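Local structure of nickel-dependent hydrogenase large subunit (Allochromatium vinosum, 3MYR) at residues B[122-131]-B[143-152]; B[402-412]-B[435-443]. The protein forms the nickel-iron half of a heterodimeric hydrogenase that oxidises molecular hydrogen and passes the electrons to an acceptor. All coordinates share one frame; numbering follows the deposited sequence.

Interaction 1 of 2, residues B[122-131]-B[143-152]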
loop_
_atom_site.group_PDB
_atom_site.type_symbol
_atom_site.label_atom_id
_atom_site.label_comp_id
_atom_site.label_asym_id
_atom_site.label_seq_id
_atom_site.Cartn_x
_atom_site.Cartn_y
_atom_site.Cartn_z
ATOM N N ALA B 122 3.678 -22.097 18.718
ATOM C CA ALA B 122 4.368 -21.146 19.652
ATOM C C ALA B 122 3.920 -21.343 21.118
ATOM O O ALA B 122 4.690 -21.166 22.025
ATOM C CB ALA B 122 4.110 -19.669 19.222
ATOM N N LEU B 123 2.681 -21.756 21.354
ATOM C CA LEU B 123 2.202 -21.966 22.735
ATOM C C LEU B 123 2.883 -23.097 23.449
ATOM O O LEU B 123 2.770 -23.191 24.662
ATOM C CB LEU B 123 0.693 -22.266 22.746
ATOM C CG LEU B 123 -0.173 -21.174 22.055
ATOM C CD1 LEU B 123 -1.661 -21.552 22.262
ATOM C CD2 LEU B 123 0.157 -19.795 22.648
ATOM N N SER B 124 3.577 -23.967 22.716
ATOM C CA SER B 124 4.293 -25.117 23.309
ATOM C C SER B 124 5.764 -24.808 23.605
ATOM O O SER B 124 6.466 -25.670 24.108
ATOM C CB SER B 124 4.388 -26.272 22.258
ATOM O OG SER B 124 3.162 -26.867 22.220
ATOM N N ALA B 125 6.261 -23.675 23.131
ATOM C CA ALA B 125 7.710 -23.396 23.226
ATOM C C ALA B 125 8.139 -23.274 24.655
ATOM O O ALA B 125 7.380 -22.807 25.529
ATOM C CB ALA B 125 8.059 -22.106 22.482
ATOM N N ASP B 126 9.369 -23.655 24.898
ATOM C CA ASP B 126 9.982 -23.338 26.158
ATOM C C ASP B 126 10.523 -21.890 26.032
ATOM O O ASP B 126 11.326 -21.621 25.139
ATOM C CB ASP B 126 11.111 -24.355 26.415
ATOM C CG ASP B 126 12.002 -23.980 27.652
ATOM O OD1 ASP B 126 13.229 -24.133 27.607
ATOM O OD2 ASP B 126 11.501 -23.582 28.708
ATOM N N PRO B 127 10.181 -21.007 27.002
ATOM C CA PRO B 127 10.571 -19.609 26.900
ATOM C C PRO B 127 12.097 -19.448 26.936
ATOM O O PRO B 127 12.644 -18.667 26.182
ATOM C CB PRO B 127 9.914 -18.952 28.120
ATOM C CG PRO B 127 8.625 -19.821 28.340
ATOM C CD PRO B 127 9.122 -21.250 28.012
ATOM N N ARG B 128 12.755 -20.258 27.729
ATOM C CA ARG B 128 14.199 -20.219 27.795
ATOM C C ARG B 128 14.898 -20.639 26.509
ATOM O O ARG B 128 15.831 -19.990 26.082
ATOM C CB ARG B 128 14.754 -21.017 28.974
ATOM C CG ARG B 128 16.263 -20.896 29.006
ATOM C CD ARG B 128 16.931 -21.600 30.224
ATOM N NE ARG B 128 16.448 -21.045 31.500
ATOM C CZ ARG B 128 16.817 -19.859 32.001
ATOM N NH1 ARG B 128 17.706 -19.085 31.352
ATOM N NH2 ARG B 128 16.280 -19.440 33.147
ATOM N N ALA B 129 14.463 -21.740 25.900
ATOM C CA ALA B 129 15.010 -22.169 24.619
ATOM C C ALA B 129 14.722 -21.109 23.550
ATOM O O ALA B 129 15.534 -20.889 22.618
ATOM C CB ALA B 129 14.430 -23.578 24.210
ATOM N N THR B 130 13.589 -20.420 23.651
ATOM C CA THR B 130 13.248 -19.418 22.641
ATOM C C THR B 130 14.256 -18.251 22.742
ATOM O O THR B 130 14.729 -17.737 21.732
ATOM C CB THR B 130 11.837 -18.845 22.853
ATOM O OG1 THR B 130 10.899 -19.920 22.822
ATOM C CG2 THR B 130 11.460 -17.852 21.775
ATOM N N SER B 131 14.615 -17.913 23.982
ATOM C CA SER B 131 15.618 -16.897 24.245
ATOM C C SER B 131 16.996 -17.324 23.715
ATOM O O SER B 131 17.646 -16.536 23.039
ATOM C CB SER B 131 15.686 -16.640 25.753
ATOM O OG SER B 131 16.783 -15.827 26.064
ATOM N N SER B 143 14.974 -10.206 24.320
ATOM C CA SER B 143 15.151 -11.647 24.105
ATOM C C SER B 143 15.087 -12.405 25.418
ATOM O O SER B 143 15.503 -13.589 25.493
ATOM C CB SER B 143 16.544 -11.885 23.510
ATOM O OG SER B 143 17.563 -11.536 24.472
ATOM N N SER B 144 14.697 -11.741 26.501
ATOM C CA SER B 144 14.810 -12.418 27.793
ATOM C C SER B 144 13.763 -13.538 27.815
ATOM O O SER B 144 12.758 -13.470 27.104
ATOM C CB SER B 144 14.601 -11.467 28.973
ATOM O OG SER B 144 13.208 -11.226 29.088
ATOM N N PRO B 145 14.001 -14.602 28.609
ATOM C CA PRO B 145 13.041 -15.692 28.772
ATOM C C PRO B 145 11.747 -15.187 29.350
ATOM O O PRO B 145 10.676 -15.582 28.879
ATOM C CB PRO B 145 13.761 -16.697 29.703
ATOM C CG PRO B 145 15.217 -16.409 29.426
ATOM C CD PRO B 145 15.311 -14.907 29.176
ATOM N N GLY B 146 11.808 -14.305 30.354
ATOM C CA GLY B 146 10.554 -13.741 30.910
ATOM C C GLY B 146 9.734 -12.984 29.856
ATOM O O GLY B 146 8.501 -13.033 29.828
ATOM N N TYR B 147 10.392 -12.283 28.933
ATOM C CA TYR B 147 9.683 -11.599 27.870
ATOM C C TYR B 147 8.935 -12.581 26.900
ATOM O O TYR B 147 7.752 -12.376 26.515
ATOM C CB TYR B 147 10.712 -10.787 27.100
ATOM C CG TYR B 147 10.244 -10.340 25.744
ATOM C CD1 TYR B 147 9.311 -9.279 25.586
ATOM C CD2 TYR B 147 10.781 -10.929 24.592
ATOM C CE1 TYR B 147 8.935 -8.816 24.270
ATOM C CE2 TYR B 147 10.414 -10.487 23.309
ATOM C CZ TYR B 147 9.491 -9.454 23.157
ATOM O OH TYR B 147 9.197 -9.081 21.866
ATOM N N PHE B 148 9.652 -13.630 26.471
ATOM C CA PHE B 148 9.039 -14.713 25.726
ATOM C C PHE B 148 7.907 -15.435 26.475
ATOM O O PHE B 148 6.857 -15.691 25.880
ATOM C CB PHE B 148 10.088 -15.702 25.175
ATOM C CG PHE B 148 10.891 -15.116 24.081
ATOM C CD1 PHE B 148 12.283 -14.962 24.216
ATOM C CD2 PHE B 148 10.258 -14.610 22.937
ATOM C CE1 PHE B 148 13.048 -14.396 23.164
ATOM C CE2 PHE B 148 11.025 -14.027 21.869
ATOM C CZ PHE B 148 12.401 -13.925 21.983
ATOM N N ALA B 149 8.083 -15.654 27.767
ATOM C CA ALA B 149 7.058 -16.316 28.588
ATOM C C ALA B 149 5.858 -15.366 28.685
ATOM O O ALA B 149 4.733 -15.800 28.585
ATOM C CB ALA B 149 7.605 -16.642 30.056
ATOM N N ASP B 150 6.101 -14.062 28.865
ATOM C CA ASP B 150 4.976 -13.073 28.940
ATOM C C ASP B 150 4.277 -12.919 27.600
ATOM O O ASP B 150 3.070 -12.886 27.532
ATOM C CB ASP B 150 5.406 -11.724 29.547
ATOM C CG ASP B 150 5.879 -11.874 31.109
ATOM O OD1 ASP B 150 6.444 -10.891 31.728
ATOM O OD2 ASP B 150 5.743 -13.004 31.709
ATOM N N THR B 151 5.016 -12.931 26.501
ATOM C CA THR B 151 4.377 -12.922 25.188
ATOM C C THR B 151 3.553 -14.180 24.952
ATOM O O THR B 151 2.388 -14.122 24.550
ATOM C CB THR B 151 5.459 -12.849 24.065
ATOM O OG1 THR B 151 6.197 -11.643 24.256
ATOM C CG2 THR B 151 4.840 -12.806 22.714
ATOM N N GLN B 152 4.157 -15.331 25.208
ATOM C CA GLN B 152 3.433 -16.590 25.051
ATOM C C GLN B 152 2.121 -16.612 25.888
ATOM O O GLN B 152 1.045 -17.056 25.426
ATOM C CB GLN B 152 4.373 -17.747 25.465
ATOM C CG GLN B 152 3.758 -19.142 25.409
ATOM C CD GLN B 152 4.768 -20.197 25.815
ATOM O OE1 GLN B 152 5.241 -20.980 24.972
ATOM N NE2 GLN B 152 5.202 -20.141 27.059
#
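Thr-130 lays its methyl on the ring of Phe-148: CG2 stands 3.6 Å from the ring centroid and 10° off the normal, a CH-pi contact over the face. Two torsions arrange this. In Thr-130 CG2 lies anti to the backbone N, while OG1 turns back to donate to Asp-126 O; in Phe-148 CG is anti to the carbonyl carbon (chi1 -70°). Tyr-147 CD2 covers the opposite face, which leaves the ring sandwiched. Replacing Phe-148 by an alanine would probably leave the Thr-130 methyl without its aromatic surface and open a gap between the helices. Nearby, Ser-131 OG donates to Ser-143 O at 2.6 Å, nearly in line with the carbonyl, and the Pro-145 ring packs against Ser-131, its CD 3.6 Å from OG. The Pro-127 ring presses CG against Ala-149 CB at 3.8 Å. Gln-152, extended, carries its amide beside the 122-125 turn and across Pro-127. Each helix starts with a proline preceded by a side-chain N-cap, Asp-126 for Ala-129 N and Ser-144 for Tyr-147 N. The axes of 127-131 and 145-152 come within 7.9 Å at 122°: two consecutive helices, 127-137 and 145-160, joined by a short loop and packed against helix 181-201.

Interaction 2 of 2, residues B[402-412]-B[435-443]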
loop_
_atom_site.group_PDB
_atom_site.type_symbol
_atom_site.label_atom_id
_atom_site.label_comp_id
_atom_site.label_asym_id
_atom_site.label_seq_id
_atom_site.Cartn_x
_atom_site.Cartn_y
_atom_site.Cartn_z
ATOM N N HIS B 402 26.965 -4.806 -8.542
ATOM C CA HIS B 402 26.822 -4.035 -7.281
ATOM C C HIS B 402 27.472 -4.823 -6.162
ATOM O O HIS B 402 27.038 -5.970 -5.901
ATOM C CB HIS B 402 25.346 -3.733 -6.970
ATOM C CG HIS B 402 25.113 -2.949 -5.698
ATOM N ND1 HIS B 402 24.915 -1.571 -5.681
ATOM C CD2 HIS B 402 24.982 -3.354 -4.416
ATOM C CE1 HIS B 402 24.720 -1.168 -4.434
ATOM N NE2 HIS B 402 24.751 -2.232 -3.649
ATOM N N ASP B 403 28.479 -4.234 -5.488
ATOM C CA ASP B 403 29.333 -5.047 -4.615
ATOM C C ASP B 403 28.575 -5.563 -3.398
ATOM O O ASP B 403 28.714 -6.725 -3.010
ATOM C CB ASP B 403 30.555 -4.286 -4.136
ATOM C CG ASP B 403 31.700 -4.261 -5.184
ATOM O OD1 ASP B 403 31.788 -5.111 -6.111
ATOM O OD2 ASP B 403 32.536 -3.369 -5.049
ATOM N N GLN B 404 27.837 -4.675 -2.747
ATOM C CA GLN B 404 27.140 -5.089 -1.552
ATOM C C GLN B 404 26.068 -6.156 -1.892
ATOM O O GLN B 404 25.974 -7.167 -1.177
ATOM C CB GLN B 404 26.501 -3.883 -0.852
ATOM C CG GLN B 404 25.694 -4.245 0.363
ATOM C CD GLN B 404 25.037 -3.031 1.009
ATOM O OE1 GLN B 404 24.753 -2.027 0.331
ATOM N NE2 GLN B 404 24.814 -3.109 2.310
ATOM N N ALA B 405 25.317 -5.953 -2.990
ATOM C CA ALA B 405 24.305 -6.928 -3.393
ATOM C C ALA B 405 24.931 -8.288 -3.674
ATOM O O ALA B 405 24.373 -9.330 -3.320
ATOM C CB ALA B 405 23.506 -6.440 -4.617
ATOM N N ARG B 406 26.100 -8.289 -4.301
ATOM C CA ARG B 406 26.764 -9.510 -4.631
ATOM C C ARG B 406 27.152 -10.224 -3.315
ATOM O O ARG B 406 27.019 -11.435 -3.186
ATOM C CB ARG B 406 28.041 -9.154 -5.370
ATOM C CG ARG B 406 28.276 -9.903 -6.605
ATOM C CD ARG B 406 27.657 -9.152 -7.739
ATOM N NE ARG B 406 28.557 -9.081 -8.887
ATOM C CZ ARG B 406 28.788 -10.063 -9.762
ATOM N NH1 ARG B 406 29.630 -9.823 -10.763
ATOM N NH2 ARG B 406 28.240 -11.281 -9.625
ATOM N N GLU B 407 27.702 -9.477 -2.374
ATOM C CA GLU B 407 28.121 -10.028 -1.086
ATOM C C GLU B 407 26.922 -10.608 -0.330
ATOM O O GLU B 407 26.998 -11.683 0.222
ATOM C CB GLU B 407 28.674 -8.896 -0.268
ATOM C CG GLU B 407 29.626 -9.175 0.907
ATOM C CD GLU B 407 30.416 -7.860 1.312
ATOM O OE1 GLU B 407 31.674 -7.909 1.454
ATOM O OE2 GLU B 407 29.793 -6.756 1.450
ATOM N N LEU B 408 25.816 -9.890 -0.316
ATOM C CA LEU B 408 24.652 -10.356 0.432
ATOM C C LEU B 408 24.063 -11.580 -0.245
ATOM O O LEU B 408 23.618 -12.462 0.436
ATOM C CB LEU B 408 23.551 -9.290 0.513
ATOM C CG LEU B 408 23.854 -8.090 1.422
ATOM C CD1 LEU B 408 22.824 -6.945 1.128
ATOM C CD2 LEU B 408 23.837 -8.554 2.906
ATOM N N VAL B 409 23.923 -11.562 -1.571
ATOM C CA VAL B 409 23.365 -12.704 -2.273
ATOM C C VAL B 409 24.285 -13.944 -2.071
ATOM O O VAL B 409 23.814 -15.007 -1.656
ATOM C CB VAL B 409 23.105 -12.435 -3.782
ATOM C CG1 VAL B 409 22.871 -13.752 -4.494
ATOM C CG2 VAL B 409 21.857 -11.468 -3.988
ATOM N N ASP B 410 25.579 -13.779 -2.323
ATOM C CA ASP B 410 26.560 -14.863 -2.080
ATOM C C ASP B 410 26.581 -15.377 -0.651
ATOM O O ASP B 410 26.578 -16.572 -0.455
ATOM C CB ASP B 410 27.991 -14.491 -2.518
ATOM C CG ASP B 410 28.088 -14.287 -4.041
ATOM O OD1 ASP B 410 27.172 -14.775 -4.774
ATOM O OD2 ASP B 410 29.076 -13.652 -4.501
ATOM N N SER B 411 26.610 -14.499 0.347
ATOM C CA SER B 411 26.623 -14.994 1.714
ATOM C C SER B 411 25.256 -15.626 2.109
ATOM O O SER B 411 25.224 -16.631 2.799
ATOM C CB SER B 411 27.055 -13.911 2.708
ATOM O OG SER B 411 25.970 -13.022 2.834
ATOM N N THR B 412 24.141 -15.123 1.563
ATOM C CA THR B 412 22.878 -15.789 1.806
ATOM C C THR B 412 22.834 -17.198 1.220
ATOM O O THR B 412 22.431 -18.171 1.916
ATOM C CB THR B 412 21.718 -14.972 1.226
ATOM O OG1 THR B 412 21.651 -13.706 1.905
ATOM C CG2 THR B 412 20.391 -15.728 1.279
ATOM N N LEU B 435 17.008 -8.616 1.619
ATOM C CA LEU B 435 18.347 -8.132 1.220
ATOM C C LEU B 435 18.285 -6.708 0.676
ATOM O O LEU B 435 19.130 -5.915 1.005
ATOM C CB LEU B 435 19.000 -9.014 0.139
ATOM C CG LEU B 435 19.175 -10.503 0.597
ATOM C CD1 LEU B 435 19.895 -11.331 -0.473
ATOM C CD2 LEU B 435 19.804 -10.613 2.055
ATOM N N GLU B 436 17.295 -6.392 -0.149
ATOM C CA GLU B 436 17.277 -5.039 -0.725
ATOM C C GLU B 436 16.891 -4.047 0.362
ATOM O O GLU B 436 17.311 -2.889 0.302
ATOM C CB GLU B 436 16.348 -4.939 -1.956
ATOM C CG GLU B 436 14.869 -4.781 -1.570
ATOM C CD GLU B 436 13.992 -4.523 -2.811
ATOM O OE1 GLU B 436 12.751 -4.347 -2.670
ATOM O OE2 GLU B 436 14.552 -4.528 -3.946
ATOM N N SER B 437 16.144 -4.485 1.380
ATOM C CA SER B 437 15.938 -3.624 2.600
ATOM C C SER B 437 17.237 -3.238 3.293
ATOM O O SER B 437 17.396 -2.105 3.740
ATOM C CB SER B 437 15.067 -4.289 3.663
ATOM O OG SER B 437 13.821 -4.605 3.067
ATOM N N LYS B 438 18.152 -4.177 3.399
ATOM C CA LYS B 438 19.468 -3.892 3.973
ATOM C C LYS B 438 20.233 -2.898 3.072
ATOM O O LYS B 438 20.912 -1.953 3.543
ATOM C CB LYS B 438 20.263 -5.214 4.128
ATOM C CG LYS B 438 21.773 -5.030 4.484
ATOM C CD LYS B 438 21.937 -4.089 5.751
ATOM C CE LYS B 438 23.404 -4.134 6.300
ATOM N NZ LYS B 438 23.507 -3.075 7.426
ATOM N N ILE B 439 20.130 -3.070 1.775
ATOM C CA ILE B 439 20.878 -2.166 0.890
ATOM C C ILE B 439 20.299 -0.746 1.056
ATOM O O ILE B 439 21.047 0.218 1.095
ATOM C CB ILE B 439 20.778 -2.633 -0.580
ATOM C CG1 ILE B 439 21.591 -3.956 -0.757
ATOM C CG2 ILE B 439 21.277 -1.480 -1.570
ATOM C CD1 ILE B 439 21.426 -4.569 -2.120
ATOM N N LEU B 440 18.971 -0.620 1.151
ATOM C CA LEU B 440 18.335 0.704 1.161
ATOM C C LEU B 440 18.588 1.373 2.500
ATOM O O LEU B 440 18.758 2.587 2.594
ATOM C CB LEU B 440 16.834 0.587 0.957
ATOM C CG LEU B 440 16.543 0.506 -0.519
ATOM C CD1 LEU B 440 15.112 0.130 -0.727
ATOM C CD2 LEU B 440 16.733 1.888 -1.075
ATOM N N VAL B 441 18.506 0.599 3.564
ATOM C CA VAL B 441 18.698 1.203 4.863
ATOM C C VAL B 441 20.131 1.754 5.051
ATOM O O VAL B 441 20.258 2.839 5.548
ATOM C CB VAL B 441 18.255 0.282 6.057
ATOM C CG1 VAL B 441 19.402 -0.613 6.519
ATOM C CG2 VAL B 441 17.769 1.132 7.129
ATOM N N ASP B 442 21.157 1.092 4.515
ATOM C CA ASP B 442 22.505 1.637 4.484
ATOM C C ASP B 442 22.595 2.871 3.613
ATOM O O ASP B 442 23.345 3.725 3.934
ATOM C CB ASP B 442 23.553 0.614 3.978
ATOM C CG ASP B 442 23.726 -0.581 4.948
ATOM O OD1 ASP B 442 24.413 -1.573 4.587
ATOM O OD2 ASP B 442 23.202 -0.504 6.098
ATOM N N ALA B 443 21.837 2.964 2.519
ATOM C CA ALA B 443 21.931 4.149 1.657
ATOM C C ALA B 443 21.346 5.444 2.292
ATOM O O ALA B 443 21.705 6.564 1.868
ATOM C CB ALA B 443 21.233 3.885 0.333
HETATM O O HOH W 1 23.554 0.540 0.233
#
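Polar contacts between the two helices centre on the amide of Gln-404, which works with both of its ends. NE2 donates to Asp-442 OD1 at 2.8 Å, with an N-H...O angle of 138°; the oxygen is met on its anti side, and the amide and carboxylate planes lie only 11° apart. OE1 accepts a hydrogen bond from a water that also donates to Ile-439 O, so the amide is tied to side chain and backbone of the same helix. An extended chain, CG anti to the backbone N, brings the group across. Charge fixes the acceptor: Lys-438 NZ bridges to Asp-442 OD2 at 2.9 Å through the syn lone pair, while Arg-250 also pairs with Asp-442 and Asp-254 with Lys-438, a network that should favour an ionised Asp-442.

Apolar packing fills the rest. Ile-439 sends CD1 to Ala-405 CB at 3.7 Å and sets CG1 against Leu-408 CD1, the two chains running past each other in opposite directions. Farther along, Leu-435 CD1 meets Val-409 CG2 at 4.0 Å, and CD2 lies 3.6 Å from Thr-412 OG1, whose hydroxyl donates to Leu-408 O.

The axes of 403-412 and 435-443 approach to 10.3 Å at 146°, a roughly antiparallel pair within the helical bundle, where helix 426-456 also packs against helices 86-112 and 236-265.

Interactions 1 and 2 show the same principle, helix packing reinforced by a few hydrogen bonds, at two depths of one subunit. Their centres are 31 Å apart and their nearest atoms about 20 Å, so neither touches the other. Interaction 1 lies about 33 Å from the centre of the chain, interaction 2 about 18 Å. The first has closely approaching axes, with prolines, Ser-131 and Thr-130 at the interface; in the second the axes stand farther apart, bridged by Gln-404 and a water. Both lie away from the nickel-iron centre and the magnesium site and contribute no ligand to either, and the other chain of the assembly touches neither contact.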